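Local coordinates for protein xyloglucan-specific endo-beta-1,4-glucanase (PDB 4W88) that hydrolyses internal beta-1,4-glucosidic bonds in the backbone of xyloglucan, as a family 5 glycoside hydrolase, at residues T21-G26 with D101-T106; A57-V62 with M143-N148. The protein carries 1 engineered substitution. One frame throughout, in Å; residues are numbered along the deposited sequence.

Contact 1 of 2, residues T21-G26 with D101-T106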
loop_
_atom_site.group_PDB
_atom_site.type_symbol
_atom_site.label_atom_id
_atom_site.label_comp_id
_atom_site.label_asym_id
_atom_site.label_seq_id
_atom_site.Cartn_x
_atom_site.Cartn_y
_atom_site.Cartn_z
ATOM N N THR A 21 -12.401 0.188 -2.133
ATOM C CA THR A 21 -13.309 0.866 -1.152
ATOM C C THR A 21 -13.112 2.375 -1.291
ATOM O O THR A 21 -13.628 2.925 -2.274
ATOM C CB THR A 21 -13.129 0.234 0.222
ATOM O OG1 THR A 21 -13.245 -1.200 0.123
ATOM C CG2 THR A 21 -14.067 0.739 1.226
ATOM N N LEU A 22 -12.327 3.027 -0.422
ATOM C CA LEU A 22 -12.111 4.456 -0.574
ATOM C C LEU A 22 -11.241 4.797 -1.808
ATOM O O LEU A 22 -11.166 5.958 -2.230
ATOM C CB LEU A 22 -11.552 5.043 0.687
ATOM C CG LEU A 22 -12.455 4.858 1.916
ATOM C CD1 LEU A 22 -11.725 5.453 3.094
ATOM C CD2 LEU A 22 -13.778 5.574 1.763
ATOM N N ASP A 23 -10.596 3.780 -2.366
ATOM C CA ASP A 23 -9.803 3.864 -3.575
ATOM C C ASP A 23 -10.628 3.763 -4.829
ATOM O O ASP A 23 -10.126 4.080 -5.915
ATOM C CB ASP A 23 -8.701 2.780 -3.632
ATOM C CG ASP A 23 -9.191 1.384 -3.212
ATOM O OD1 ASP A 23 -9.906 1.223 -2.170
ATOM O OD2 ASP A 23 -8.794 0.404 -3.920
ATOM N N ALA A 24 -11.864 3.315 -4.693
ATOM C CA ALA A 24 -12.747 3.246 -5.840
ATOM C C ALA A 24 -13.038 4.632 -6.430
ATOM O O ALA A 24 -13.165 5.602 -5.716
ATOM C CB ALA A 24 -14.042 2.539 -5.468
ATOM N N THR A 25 -13.241 4.687 -7.737
ATOM C CA THR A 25 -13.240 5.975 -8.487
ATOM C C THR A 25 -14.580 6.309 -9.116
ATOM O O THR A 25 -14.702 7.314 -9.821
ATOM C CB THR A 25 -12.199 5.917 -9.590
ATOM O OG1 THR A 25 -12.556 4.913 -10.549
ATOM C CG2 THR A 25 -10.784 5.726 -9.005
ATOM N N GLY A 26 -15.620 5.525 -8.820
ATOM C CA GLY A 26 -16.946 5.876 -9.270
ATOM C C GLY A 26 -17.559 6.898 -8.328
ATOM O O GLY A 26 -17.005 7.240 -7.282
ATOM N N ASP A 101 -2.850 6.083 2.334
ATOM C CA ASP A 101 -2.176 6.481 1.121
ATOM C C ASP A 101 -2.971 7.482 0.279
ATOM O O ASP A 101 -4.080 7.883 0.664
ATOM C CB ASP A 101 -1.747 5.268 0.284
ATOM C CG ASP A 101 -2.825 4.665 -0.625
ATOM O OD1 ASP A 101 -3.908 5.206 -0.757
ATOM O OD2 ASP A 101 -2.451 3.595 -1.298
ATOM N N THR A 102 -2.374 7.900 -0.842
ATOM C CA THR A 102 -3.163 8.290 -2.020
ATOM C C THR A 102 -3.035 7.098 -2.987
ATOM O O THR A 102 -2.003 6.403 -3.009
ATOM C CB THR A 102 -2.687 9.596 -2.675
ATOM O OG1 THR A 102 -1.440 9.433 -3.420
ATOM C CG2 THR A 102 -2.585 10.721 -1.697
ATOM N N HIS A 103 -4.041 6.894 -3.825
ATOM C CA HIS A 103 -4.179 5.643 -4.513
ATOM C C HIS A 103 -4.271 5.824 -6.050
ATOM O O HIS A 103 -3.219 6.064 -6.659
ATOM C CB HIS A 103 -5.235 4.729 -3.889
ATOM C CG HIS A 103 -4.894 3.278 -4.060
ATOM N ND1 HIS A 103 -3.950 2.643 -3.268
ATOM C CD2 HIS A 103 -5.371 2.331 -4.907
ATOM C CE1 HIS A 103 -3.862 1.377 -3.642
ATOM N NE2 HIS A 103 -4.708 1.171 -4.628
ATOM N N HIS A 104 -5.457 5.735 -6.652
ATOM C CA HIS A 104 -5.572 5.724 -8.115
ATOM C C HIS A 104 -5.528 7.154 -8.700
ATOM O O HIS A 104 -6.225 7.474 -9.702
ATOM C CB HIS A 104 -6.848 5.015 -8.566
ATOM C CG HIS A 104 -6.798 3.523 -8.346
ATOM N ND1 HIS A 104 -5.731 2.718 -8.773
ATOM C CD2 HIS A 104 -7.681 2.695 -7.725
ATOM C CE1 HIS A 104 -5.999 1.477 -8.443
ATOM N NE2 HIS A 104 -7.165 1.441 -7.806
ATOM N N GLU A 105 -4.747 8.007 -8.057
ATOM C CA GLU A 105 -4.398 9.322 -8.599
ATOM C C GLU A 105 -3.792 9.208 -10.000
ATOM O O GLU A 105 -3.906 10.110 -10.817
ATOM C CB GLU A 105 -3.382 10.037 -7.698
ATOM C CG GLU A 105 -3.718 10.012 -6.215
ATOM C CD GLU A 105 -5.127 10.474 -5.779
ATOM O OE1 GLU A 105 -5.746 11.309 -6.493
ATOM O OE2 GLU A 105 -5.635 9.947 -4.745
ATOM N N THR A 106 -3.211 8.034 -10.223
ATOM C CA THR A 106 -2.546 7.623 -11.462
ATOM C C THR A 106 -3.543 7.500 -12.662
ATOM O O THR A 106 -3.105 7.460 -13.858
ATOM C CB THR A 106 -1.847 6.265 -11.216
ATOM O OG1 THR A 106 -2.673 5.370 -10.416
ATOM C CG2 THR A 106 -0.499 6.505 -10.531
HETATM O O HOH W 1 -8.066 -0.716 -6.211
#

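Contact 2 of 2, residues A57-V62 with M143-N148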
loop_
_atom_site.group_PDB
_atom_site.type_symbol
_atom_site.label_atom_id
_atom_site.label_comp_id
_atom_site.label_asym_id
_atom_site.label_seq_id
_atom_site.Cartn_x
_atom_site.Cartn_y
_atom_site.Cartn_z
ATOM N N ALA A 57 -2.682 -4.428 11.604
ATOM C CA ALA A 57 -2.311 -3.278 10.814
ATOM C C ALA A 57 -3.218 -3.277 9.610
ATOM O O ALA A 57 -3.512 -4.336 9.004
ATOM C CB ALA A 57 -0.852 -3.391 10.396
ATOM N N ILE A 58 -3.656 -2.090 9.237
ATOM C CA ILE A 58 -4.603 -1.895 8.113
ATOM C C ILE A 58 -4.045 -0.774 7.226
ATOM O O ILE A 58 -3.674 0.303 7.700
ATOM C CB ILE A 58 -6.051 -1.558 8.599
ATOM C CG1 ILE A 58 -7.023 -1.457 7.441
ATOM C CG2 ILE A 58 -6.104 -0.319 9.514
ATOM C CD1 ILE A 58 -8.481 -1.421 7.886
ATOM N N ARG A 59 -4.051 -1.041 5.916
ATOM C CA ARG A 59 -3.774 -0.052 4.904
ATOM C C ARG A 59 -5.171 0.376 4.339
ATOM O O ARG A 59 -5.993 -0.482 3.973
ATOM C CB ARG A 59 -2.820 -0.558 3.844
ATOM C CG ARG A 59 -2.552 0.446 2.731
ATOM C CD ARG A 59 -1.323 -0.064 1.978
ATOM N NE ARG A 59 -0.752 0.703 0.868
ATOM C CZ ARG A 59 -1.006 0.496 -0.405
ATOM N NH1 ARG A 59 -1.956 -0.311 -0.819
ATOM N NH2 ARG A 59 -0.210 1.078 -1.285
ATOM N N ILE A 60 -5.383 1.708 4.313
ATOM C CA ILE A 60 -6.609 2.310 3.855
ATOM C C ILE A 60 -6.277 3.072 2.610
ATOM O O ILE A 60 -5.816 4.244 2.642
ATOM C CB ILE A 60 -7.182 3.247 4.921
ATOM C CG1 ILE A 60 -7.447 2.453 6.238
ATOM C CG2 ILE A 60 -8.475 3.906 4.449
ATOM C CD1 ILE A 60 -7.753 3.242 7.482
ATOM N N PRO A 61 -6.420 2.399 1.462
ATOM C CA PRO A 61 -6.143 3.111 0.211
ATOM C C PRO A 61 -7.264 4.077 -0.098
ATOM O O PRO A 61 -8.439 3.744 0.033
ATOM C CB PRO A 61 -6.084 1.993 -0.801
ATOM C CG PRO A 61 -6.870 0.880 -0.214
ATOM C CD PRO A 61 -6.751 0.987 1.261
ATOM N N VAL A 62 -6.882 5.265 -0.548
ATOM C CA VAL A 62 -7.844 6.316 -0.811
ATOM C C VAL A 62 -7.502 7.016 -2.136
ATOM O O VAL A 62 -6.362 7.436 -2.327
ATOM C CB VAL A 62 -7.883 7.376 0.267
ATOM C CG1 VAL A 62 -8.971 8.371 -0.003
ATOM C CG2 VAL A 62 -8.125 6.766 1.641
HETATM N N MSE A 143 0.675 5.954 9.851
HETATM C CA MSE A 143 1.742 6.217 8.907
HETATM C C MSE A 143 1.123 6.666 7.608
HETATM O O MSE A 143 -0.069 6.340 7.314
HETATM C CB MSE A 143 2.479 4.904 8.716
HETATM C CG MSE A 143 2.978 4.331 10.031
HETATM SE SE MSE A 143 4.067 2.701 9.793
HETATM C CE MSE A 143 2.677 1.379 9.577
ATOM N N PHE A 144 1.857 7.491 6.859
ATOM C CA PHE A 144 1.400 8.006 5.581
ATOM C C PHE A 144 2.280 7.423 4.472
ATOM O O PHE A 144 3.514 7.422 4.576
ATOM C CB PHE A 144 1.525 9.536 5.492
ATOM C CG PHE A 144 0.725 10.336 6.496
ATOM C CD1 PHE A 144 -0.452 9.880 7.129
ATOM C CD2 PHE A 144 1.109 11.674 6.723
ATOM C CE1 PHE A 144 -1.132 10.685 8.037
ATOM C CE2 PHE A 144 0.390 12.476 7.563
ATOM C CZ PHE A 144 -0.735 11.985 8.217
ATOM N N GLU A 145 1.618 6.995 3.392
ATOM C CA GLU A 145 2.289 6.492 2.190
ATOM C C GLU A 145 1.911 7.404 1.029
ATOM O O GLU A 145 0.752 7.537 0.630
ATOM C CB GLU A 145 1.884 5.022 1.949
ATOM C CG GLU A 145 2.533 4.369 0.697
ATOM C CD GLU A 145 2.153 2.876 0.569
ATOM O OE1 GLU A 145 1.259 2.450 1.349
ATOM O OE2 GLU A 145 2.712 2.166 -0.333
ATOM N N GLY A 146 2.910 8.162 0.551
ATOM C CA GLY A 146 2.627 9.332 -0.275
ATOM C C GLY A 146 1.885 9.063 -1.590
ATOM O O GLY A 146 0.967 9.812 -1.945
HETATM N N MSE A 147 2.260 7.944 -2.236
HETATM C CA MSE A 147 1.768 7.582 -3.566
HETATM C C MSE A 147 1.612 6.084 -3.629
HETATM O O MSE A 147 2.253 5.330 -2.871
HETATM C CB MSE A 147 2.747 8.021 -4.699
HETATM C CG MSE A 147 3.020 9.513 -4.630
HETATM SE SE MSE A 147 4.270 10.025 -6.082
HETATM C CE MSE A 147 5.948 9.552 -5.215
ATOM N N ASN A 148 0.809 5.661 -4.611
ATOM C CA ASN A 148 0.603 4.230 -4.912
ATOM C C ASN A 148 0.920 3.969 -6.364
ATOM O O ASN A 148 0.283 4.550 -7.267
ATOM C CB ASN A 148 -0.827 3.818 -4.668
ATOM C CG ASN A 148 -1.034 2.332 -4.874
ATOM O OD1 ASN A 148 -0.490 1.532 -4.102
ATOM N ND2 ASN A 148 -1.677 1.975 -5.990
#

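Contact 1 of 2, residues T21-G26 with D101-T106
Asp23 and His103 lie side by side and point the same way, the carboxylate turned 80° from the imidazole plane. The touch is made by the aspartate methylene, with CB of Asp23 3.6 Å from CD2 of His103, reaching the ring obliquely. The chi1 of Asp23 (44°) puts CG between the backbone N and carbonyl carbon, where OD1 can bend back to the chain and accept a bond from Thr21 N (2.7 Å) from above the carboxylate plane. This bond and the Thr21-Ala24 type I turn tie the loop to itself. The other oxygen, OD2 of Asp23, takes a hydrogen bond from a water at 2.7 Å, which also binds NE2 of His104, so the two loops are bridged through solvent.

The edge of the His104 ring meets the Asp23 carbonyl: CD2 of His104 lies 3.3 Å from Asp23 O, near the ring plane, while CD2 of His103 lies over the centre of one face of the His104 ring. Farther along, CG2 of Thr25 packs on CB of His104 at 4.0 Å. The rotation of the His103 ring is fixed by a nearly straight, in-plane bond from ND1 to OD2 of Asp101 (2.7 Å, 173°).

Residues 21-26 follow strand 15-18 and residues 101-106 follow strand 97-101; between them Thr63, just beyond strand 57-60, bonds to both loops, while Leu22 packs against helix 78-92.

Contact 2 of 2, residues A57-V62 with M143-N148
Arg59 leaves strand 57-60 and reaches across to Glu145 at the end of strand 142-145 and Asn148 in the loop after it. CG is anti to the backbone N and the chain stays extended from CG to NE, which carries the charge across while CA of Arg59 is still 9.3 Å from CA of Met143, its nearest CA in 143-148. CB and CG serve as the stem of this reach. CD of Arg59 is the first atom to come near the other segment, 3.7 Å from OE1 of Glu145. NE of Arg59 then donates to OE1 of Glu145 at 2.7 Å and 166°, the main bond of the salt bridge; OE1 lies in the guanidinium plane and is met on the syn side, somewhat out of the carboxylate plane. Beyond CZ, NH2 of Arg59 turns to OD1 of Asn148 at 2.9 Å and adds a weak bond to OE2 of Glu145.

Both acceptors therefore lie along the edge of the guanidinium, with the carboxylate plane turned 49° and the amide plane 58° from it. The other terminal nitrogen, NH1, forms a salt bridge with Glu271 and a hydrogen bond with Asn17, while OE2 of Glu145 is also bonded to His200 and Thr270. A methionine in place of Arg59 would probably leave the buried carboxylate of Glu145 without its countercharge and the amide of Asn148 freer to turn.

ND2 of Asn148 binds a Tris molecule, so the arginine fixes the acceptor end of an amide that faces an occupied pocket. A polar network inside an eight-stranded parallel barrel, leading to a site at the C-terminal strand ends, fits the TIM-barrel architecture of family 5 glycoside hydrolases.

Contact 2 is buried near the middle of the barrel and joins strands 57-60 and 142-145; contact 1, partly buried, lies farther out and joins the loops after the alternate strands 15-18 and 97-101. Their chemistry differs accordingly: contact 2 rests on a salt bridge and a hydrogen bond to a side-chain amide oxygen, contact 1 on van der Waals touches and a bridging water. Their segments alternate along the chain and touch in space: Val62 N probably hydrogen-bonds to Asp101 OD1 and the hydroxyl OG1 of Thr102 to Gly146 O, and CE1 of His103 packs on CG of Asn148. His103 and Asn148 both hydrogen-bond to one Tris molecule, probably from the crystallisation liquor, consistent with both lining one pocket.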